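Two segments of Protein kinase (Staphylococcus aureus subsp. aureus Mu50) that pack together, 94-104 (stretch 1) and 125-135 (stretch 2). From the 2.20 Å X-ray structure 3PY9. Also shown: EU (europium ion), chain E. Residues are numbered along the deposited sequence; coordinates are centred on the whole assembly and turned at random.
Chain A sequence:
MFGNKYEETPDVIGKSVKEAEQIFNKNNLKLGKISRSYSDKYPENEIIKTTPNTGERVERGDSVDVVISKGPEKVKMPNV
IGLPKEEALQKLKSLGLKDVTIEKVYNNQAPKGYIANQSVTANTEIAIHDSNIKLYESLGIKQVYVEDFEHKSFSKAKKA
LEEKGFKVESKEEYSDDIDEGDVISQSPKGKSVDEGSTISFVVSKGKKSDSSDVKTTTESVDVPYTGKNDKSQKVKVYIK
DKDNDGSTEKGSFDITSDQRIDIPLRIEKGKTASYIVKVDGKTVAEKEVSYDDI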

ATOM      1  N   SER A  94     -27.357  -3.776  -4.255  1.00 54.74           N
ATOM      2  CA  SER A  94     -28.198  -3.942  -3.068  1.00 54.81           C
ATOM      3  C   SER A  94     -28.771  -2.610  -2.550  1.00 54.77           C
ATOM      4  O   SER A  94     -29.702  -2.593  -1.740  1.00 54.68           O
ATOM      5  CB  SER A  94     -27.439  -4.705  -1.965  1.00 55.07           C
ATOM      6  OG  SER A  94     -26.565  -3.875  -1.203  1.00 55.33           O
ATOM      7  N   LEU A  95     -28.215  -1.501  -3.032  1.00 54.58           N
ATOM      8  CA  LEU A  95     -28.718  -0.175  -2.687  1.00 54.31           C
ATOM      9  C   LEU A  95     -29.312   0.559  -3.893  1.00 54.05           C
ATOM     10  O   LEU A  95     -29.630   1.750  -3.804  1.00 54.26           O
ATOM     11  CB  LEU A  95     -27.610   0.665  -2.048  1.00 54.27           C
ATOM     12  CG  LEU A  95     -26.880   0.107  -0.825  1.00 54.60           C
ATOM     13  CD1 LEU A  95     -25.816   1.096  -0.341  1.00 55.40           C
ATOM     14  CD2 LEU A  95     -27.848  -0.249   0.307  1.00 54.86           C
ATOM     15  N   GLY A  96     -29.465  -0.157  -5.008  1.00 53.74           N
ATOM     16  CA  GLY A  96     -30.004   0.406  -6.243  1.00 53.30           C
ATOM     17  C   GLY A  96     -28.984   1.164  -7.080  1.00 53.32           C
ATOM     18  O   GLY A  96     -29.353   1.816  -8.058  1.00 53.59           O
ATOM     19  N   LEU A  97     -27.705   1.077  -6.698  1.00 52.92           N
ATOM     20  CA  LEU A  97     -26.609   1.706  -7.444  1.00 52.35           C
ATOM     21  C   LEU A  97     -26.099   0.793  -8.560  1.00 52.48           C
ATOM     22  O   LEU A  97     -25.289  -0.106  -8.318  1.00 52.91           O
ATOM     23  CB  LEU A  97     -25.466   2.103  -6.504  1.00 52.00           C
ATOM     24  CG  LEU A  97     -25.789   3.156  -5.436  1.00 50.89           C
ATOM     25  CD1 LEU A  97     -24.821   3.100  -4.269  1.00 48.28           C
ATOM     26  CD2 LEU A  97     -25.854   4.552  -6.050  1.00 48.89           C
ATOM     27  N   LYS A  98     -26.568   1.039  -9.782  1.00 52.24           N
ATOM     28  CA  LYS A  98     -26.282   0.157 -10.906  1.00 52.36           C
ATOM     29  C   LYS A  98     -25.433   0.791 -12.023  1.00 51.58           C
ATOM     30  O   LYS A  98     -24.940   0.082 -12.903  1.00 51.80           O
ATOM     31  CB  LYS A  98     -27.593  -0.419 -11.468  1.00 52.78           C
ATOM     32  CG  LYS A  98     -28.500  -1.046 -10.397  1.00 53.60           C
ATOM     33  CD  LYS A  98     -29.716  -1.790 -10.992  1.00 53.70           C
ATOM     34  CE  LYS A  98     -30.835  -1.972  -9.944  1.00 54.73           C
ATOM     35  NZ  LYS A  98     -30.387  -2.622  -8.655  1.00 56.16           N
ATOM     36  N   ASP A  99     -25.257   2.110 -11.986  1.00 50.60           N
ATOM     37  CA  ASP A  99     -24.436   2.819 -12.977  1.00 49.99           C
ATOM     38  C   ASP A  99     -22.963   2.817 -12.532  1.00 48.82           C
ATOM     39  O   ASP A  99     -22.452   3.813 -12.014  1.00 48.56           O
ATOM     40  CB  ASP A  99     -24.968   4.252 -13.189  1.00 50.25           C
ATOM     41  CG  ASP A  99     -24.024   5.136 -14.013  1.00 51.66           C
ATOM     42  OD1 ASP A  99     -23.157   4.600 -14.745  1.00 55.50           O
ATOM     43  OD2 ASP A  99     -24.142   6.382 -13.935  1.00 51.97           O
ATOM     44  N   VAL A 100     -22.294   1.683 -12.715  1.00 47.53           N
ATOM     45  CA  VAL A 100     -20.932   1.521 -12.206  1.00 46.40           C
ATOM     46  C   VAL A 100     -19.992   1.129 -13.321  1.00 45.75           C
ATOM     47  O   VAL A 100     -20.208   0.141 -14.016  1.00 45.91           O
ATOM     48  CB  VAL A 100     -20.852   0.499 -11.045  1.00 46.40           C
ATOM     49  CG1 VAL A 100     -19.455   0.466 -10.453  1.00 45.65           C
ATOM     50  CG2 VAL A 100     -21.867   0.848  -9.954  1.00 46.10           C
ATOM     51  N   THR A 101     -18.955   1.933 -13.506  1.00 45.03           N
ATOM     52  CA  THR A 101     -17.927   1.628 -14.485  1.00 44.16           C
ATOM     53  C   THR A 101     -16.654   1.135 -13.769  1.00 42.99           C
ATOM     54  O   THR A 101     -16.270   1.683 -12.752  1.00 42.54           O
ATOM     55  CB  THR A 101     -17.659   2.838 -15.403  1.00 44.20           C
ATOM     56  OG1 THR A 101     -17.499   4.009 -14.604  1.00 45.97           O
ATOM     57  CG2 THR A 101     -18.849   3.079 -16.340  1.00 45.08           C
ATOM     58  N   ILE A 102     -16.048   0.070 -14.291  1.00 42.06           N
ATOM     59  CA  ILE A 102     -14.767  -0.443 -13.798  1.00 40.79           C
ATOM     60  C   ILE A 102     -13.584   0.035 -14.640  1.00 40.16           C
ATOM     61  O   ILE A 102     -13.646   0.085 -15.865  1.00 39.57           O
ATOM     62  CB  ILE A 102     -14.721  -1.986 -13.758  1.00 40.96           C
ATOM     63  CG1 ILE A 102     -16.017  -2.570 -13.176  1.00 41.13           C
ATOM     64  CG2 ILE A 102     -13.429  -2.491 -13.016  1.00 40.59           C
ATOM     65  CD1 ILE A 102     -16.169  -2.427 -11.659  1.00 42.00           C
ATOM     66  N   GLU A 103     -12.503   0.366 -13.938  1.00 39.47           N
ATOM     67  CA  GLU A 103     -11.205   0.736 -14.507  1.00 38.74           C
ATOM     68  C   GLU A 103     -10.154  -0.126 -13.837  1.00 37.00           C
ATOM     69  O   GLU A 103     -10.089  -0.188 -12.604  1.00 36.53           O
ATOM     70  CB  GLU A 103     -10.883   2.175 -14.132  1.00 39.36           C
ATOM     71  CG  GLU A 103     -11.861   3.179 -14.626  1.00 44.12           C
ATOM     72  CD  GLU A 103     -11.257   4.015 -15.707  1.00 49.98           C
ATOM     73  OE1 GLU A 103     -10.056   4.356 -15.533  1.00 51.49           O
ATOM     74  OE2 GLU A 103     -11.965   4.319 -16.711  1.00 51.15           O
ATOM     75  N   LYS A 104      -9.334  -0.785 -14.641  1.00 35.45           N
ATOM     76  CA  LYS A 104      -8.283  -1.639 -14.112  1.00 34.39           C
ATOM     77  C   LYS A 104      -6.968  -0.876 -14.033  1.00 33.13           C
ATOM     78  O   LYS A 104      -6.554  -0.230 -15.000  1.00 33.46           O
ATOM     79  CB  LYS A 104      -8.138  -2.902 -14.956  1.00 35.39           C
ATOM     80  CG  LYS A 104      -9.393  -3.773 -14.949  1.00 36.42           C
ATOM     81  CD  LYS A 104      -9.271  -4.977 -15.870  1.00 39.27           C
ATOM     82  CE  LYS A 104     -10.282  -6.060 -15.465  1.00 41.52           C
ATOM     83  NZ  LYS A 104     -10.261  -7.265 -16.349  1.00 42.12           N
ATOM     84  N   GLU A 125     -23.978  10.703   0.748  1.00 55.20           N
ATOM     85  CA  GLU A 125     -25.271  10.506   0.088  1.00 54.94           C
ATOM     86  C   GLU A 125     -25.058  10.658  -1.406  1.00 54.03           C
ATOM     87  O   GLU A 125     -24.528  11.674  -1.855  1.00 53.79           O
ATOM     88  CB  GLU A 125     -26.334  11.510   0.575  1.00 55.37           C
ATOM     89  CG  GLU A 125     -27.228  10.997   1.697  1.00 56.99           C
ATOM     90  CD  GLU A 125     -28.706  11.398   1.546  1.00 60.90           C
ATOM     91  OE1 GLU A 125     -29.004  12.563   1.154  1.00 61.88           O
ATOM     92  OE2 GLU A 125     -29.582  10.542   1.840  1.00 61.03           O
ATOM     93  N   ILE A 126     -25.445   9.640  -2.164  1.00 53.12           N
ATOM     94  CA  ILE A 126     -25.393   9.719  -3.623  1.00 52.66           C
ATOM     95  C   ILE A 126     -26.759   9.418  -4.234  1.00 52.55           C
ATOM     96  O   ILE A 126     -27.481   8.543  -3.756  1.00 51.93           O
ATOM     97  CB  ILE A 126     -24.258   8.830  -4.262  1.00 52.44           C
ATOM     98  CG1 ILE A 126     -24.146   9.125  -5.762  1.00 52.90           C
ATOM     99  CG2 ILE A 126     -24.486   7.335  -4.025  1.00 51.17           C
ATOM    100  CD1 ILE A 126     -22.827   8.823  -6.384  1.00 52.76           C
ATOM    101  N   ALA A 127     -27.099  10.168  -5.281  1.00 52.67           N
ATOM    102  CA  ALA A 127     -28.303   9.917  -6.078  1.00 53.01           C
ATOM    103  C   ALA A 127     -28.230   8.562  -6.814  1.00 53.01           C
ATOM    104  O   ALA A 127     -27.215   8.244  -7.444  1.00 53.00           O
ATOM    105  CB  ALA A 127     -28.522  11.066  -7.058  1.00 53.00           C
ATOM    106  N   ILE A 128     -29.296   7.765  -6.732  1.00 53.10           N
ATOM    107  CA  ILE A 128     -29.267   6.397  -7.285  1.00 53.03           C
ATOM    108  C   ILE A 128     -29.486   6.349  -8.806  1.00 52.98           C
ATOM    109  O   ILE A 128     -29.455   5.275  -9.412  1.00 52.50           O
ATOM    110  CB  ILE A 128     -30.210   5.385  -6.525  1.00 53.13           C
ATOM    111  CG1 ILE A 128     -31.681   5.544  -6.940  1.00 53.69           C
ATOM    112  CG2 ILE A 128     -30.047   5.510  -5.007  1.00 53.30           C
ATOM    113  CD1 ILE A 128     -32.488   4.238  -6.895  1.00 53.50           C
ATOM    114  N   HIS A 129     -29.688   7.519  -9.410  1.00 53.13           N
ATOM    115  CA  HIS A 129     -29.817   7.631 -10.865  1.00 53.23           C
ATOM    116  C   HIS A 129     -28.767   8.573 -11.499  1.00 53.35           C
ATOM    117  O   HIS A 129     -28.609   9.728 -11.074  1.00 53.21           O
ATOM    118  CB  HIS A 129     -31.251   8.031 -11.263  1.00 53.33           C
ATOM    119  CG  HIS A 129     -32.316   7.105 -10.737  1.00 53.42           C
ATOM    120  ND1 HIS A 129     -32.229   5.730 -10.834  1.00 53.49           N
ATOM    121  CD2 HIS A 129     -33.500   7.362 -10.129  1.00 52.44           C
ATOM    122  CE1 HIS A 129     -33.305   5.182 -10.295  1.00 53.99           C
ATOM    123  NE2 HIS A 129     -34.090   6.150  -9.856  1.00 52.18           N
ATOM    124  N   ASP A 130     -28.082   8.057 -12.532  1.00 53.31           N
ATOM    125  CA  ASP A 130     -26.915   8.704 -13.196  1.00 53.11           C
ATOM    126  C   ASP A 130     -25.809   9.046 -12.195  1.00 52.21           C
ATOM    127  O   ASP A 130     -25.197  10.119 -12.262  1.00 52.24           O
ATOM    128  CB  ASP A 130     -27.331   9.924 -14.050  1.00 53.42           C
ATOM    129  CG  ASP A 130     -26.261  10.331 -15.092  1.00 54.63           C
ATOM    130  OD1 ASP A 130     -25.612   9.453 -15.700  1.00 55.17           O
ATOM    131  OD2 ASP A 130     -26.083  11.548 -15.320  1.00 55.99           O
ATOM    132  N   SER A 131     -25.552   8.109 -11.283  1.00 51.49           N
ATOM    133  CA  SER A 131     -24.613   8.308 -10.166  1.00 50.98           C
ATOM    134  C   SER A 131     -23.140   8.356 -10.601  1.00 50.10           C
ATOM    135  O   SER A 131     -22.276   8.855  -9.859  1.00 50.24           O
ATOM    136  CB  SER A 131     -24.816   7.234  -9.078  1.00 51.02           C
ATOM    137  OG  SER A 131     -25.054   5.943  -9.634  1.00 52.17           O
ATOM    138  N   ASN A 132     -22.874   7.838 -11.801  1.00 48.98           N
ATOM    139  CA  ASN A 132     -21.524   7.753 -12.366  1.00 47.96           C
ATOM    140  C   ASN A 132     -20.499   7.267 -11.342  1.00 46.53           C
ATOM    141  O   ASN A 132     -19.525   7.967 -11.066  1.00 46.61           O
ATOM    142  CB  ASN A 132     -21.064   9.105 -12.959  1.00 48.16           C
ATOM    143  CG  ASN A 132     -22.128   9.778 -13.815  1.00 49.09           C
ATOM    144  OD1 ASN A 132     -22.618   9.213 -14.798  1.00 49.52           O
ATOM    145  ND2 ASN A 132     -22.467  11.011 -13.457  1.00 50.15           N
ATOM    146  N   ILE A 133     -20.722   6.092 -10.753  1.00 44.92           N
ATOM    147  CA  ILE A 133     -19.697   5.520  -9.875  1.00 42.98           C
ATOM    148  C   ILE A 133     -18.610   4.918 -10.758  1.00 41.91           C
ATOM    149  O   ILE A 133     -18.900   4.280 -11.780  1.00 41.30           O
ATOM    150  CB  ILE A 133     -20.191   4.390  -8.930  1.00 42.84           C
ATOM    151  CG1 ILE A 133     -21.582   4.667  -8.325  1.00 42.80           C
ATOM    152  CG2 ILE A 133     -19.133   4.110  -7.862  1.00 42.74           C
ATOM    153  CD1 ILE A 133     -21.602   5.525  -7.109  1.00 41.11           C
ATOM    154  N   LYS A 134     -17.360   5.155 -10.367  1.00 40.41           N
ATOM    155  CA  LYS A 134     -16.229   4.482 -10.968  1.00 38.67           C
ATOM    156  C   LYS A 134     -15.487   3.698  -9.895  1.00 37.34           C
ATOM    157  O   LYS A 134     -15.198   4.215  -8.811  1.00 36.59           O
ATOM    158  CB  LYS A 134     -15.330   5.505 -11.634  1.00 39.40           C
ATOM    159  CG  LYS A 134     -14.374   4.943 -12.648  1.00 41.09           C
ATOM    160  CD  LYS A 134     -13.761   6.069 -13.465  1.00 44.00           C
ATOM    161  CE  LYS A 134     -14.709   6.570 -14.559  1.00 45.81           C
ATOM    162  NZ  LYS A 134     -14.820   5.570 -15.685  1.00 47.99           N
ATOM    163  N   LEU A 135     -15.218   2.435 -10.189  1.00 35.40           N
ATOM    164  CA  LEU A 135     -14.485   1.589  -9.289  1.00 34.62           C
ATOM    165  C   LEU A 135     -13.167   1.232  -9.946  1.00 34.50           C
ATOM    166  O   LEU A 135     -13.114   0.962 -11.165  1.00 34.70           O
ATOM    167  CB  LEU A 135     -15.272   0.306  -8.958  1.00 34.59           C
ATOM    168  CG  LEU A 135     -16.589   0.421  -8.160  1.00 33.72           C
ATOM    169  CD1 LEU A 135     -17.058  -0.948  -7.731  1.00 32.17           C
ATOM    170  CD2 LEU A 135     -16.516   1.344  -6.921  1.00 30.91           C
TER
HETATM  171 EU    EU E 305     -24.189   7.523 -16.064  0.50 78.35          EU
HETATM  172  O   HOH W   1     -27.517   3.640 -10.335  1.00 54.44           O
HETATM  173  O   HOH W   2     -20.240   5.215 -14.091  1.00 54.50           O

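What ties the two stretches together most firmly at their polar end? A europium ion does, bound by Asp99 OD2 and Asp130 OD1 at 2.4 Å each, one carboxylate from each stretch. The metal's positive charge lets two acidic side chains come together, with Asp99 OD2 only 3.8 Å from Asp130 OD1. The same Asp99 OD2 also accepts a hydrogen bond from Asn132 N at 2.9 Å, so a single oxygen serves both the metal and the backbone of the loop that carries Asp130. Farther along, Lys134 NZ forms a salt bridge with Glu103 OE2 at 3.3 Å and a weak hydrogen bond, also 3.3 Å, to Thr101 OG1. The lysine reaches these partners by bending at chi3 and chi4, both m.

How do the backbones join? They pair as parallel strands, Val100 opposite Ile133, Thr101 opposite Lys134 and Ile102 opposite Leu135. The hydrogen bonds alternate in the parallel pattern: Ile133 N gives to Asp99 O at 3.1 Å, Thr101 N to Ile133 O at 2.9 Å, Leu135 N to Thr101 O at 2.9 Å, and Glu103 N to Leu135 O at 2.9 Å. The first is the most bent, at 142°, where the pairing begins; the bond from Thr101 N is nearly straight, at 173°. Between these bonds lie CA-H...O contacts, such as Lys134 CA to Thr101 O at 3.3 Å.

Where does water take part? One water accepts from Lys98 N at 2.8 Å and donates to Ile128 O at 2.7 Å, linking the loops before the strands pair. A second lies 3.1 Å from Asp99 OD1, 3.0 Å from Thr101 OG1 and 2.8 Å from Ile133 O, within hydrogen-bonding reach of all three, between side chains of stretch 1 and a backbone carbonyl of stretch 2.

What fills the apolar side of the contact? Val100, Ile102, Ile133 and Leu135 share one face of the sheet, while Thr101 and Lys134 lie on the other. Val100 CG1 meets Leu135 CG at 3.7 Å, a diagonal contact across the register, and Ile102 CD1 approaches Leu135 CB at 3.9 Å. Beyond the paired strands, Leu97 starts sideways but its end comes nearer: its CD2 lies 3.7 Å from Ile126 CG2 and 4.4 Å from Ile128 CG2. Gly96 has no side chain, and its positive phi of 82° suits glycine; an ideal CB there would sit a tight 3.3 Å from Ile128 CD1.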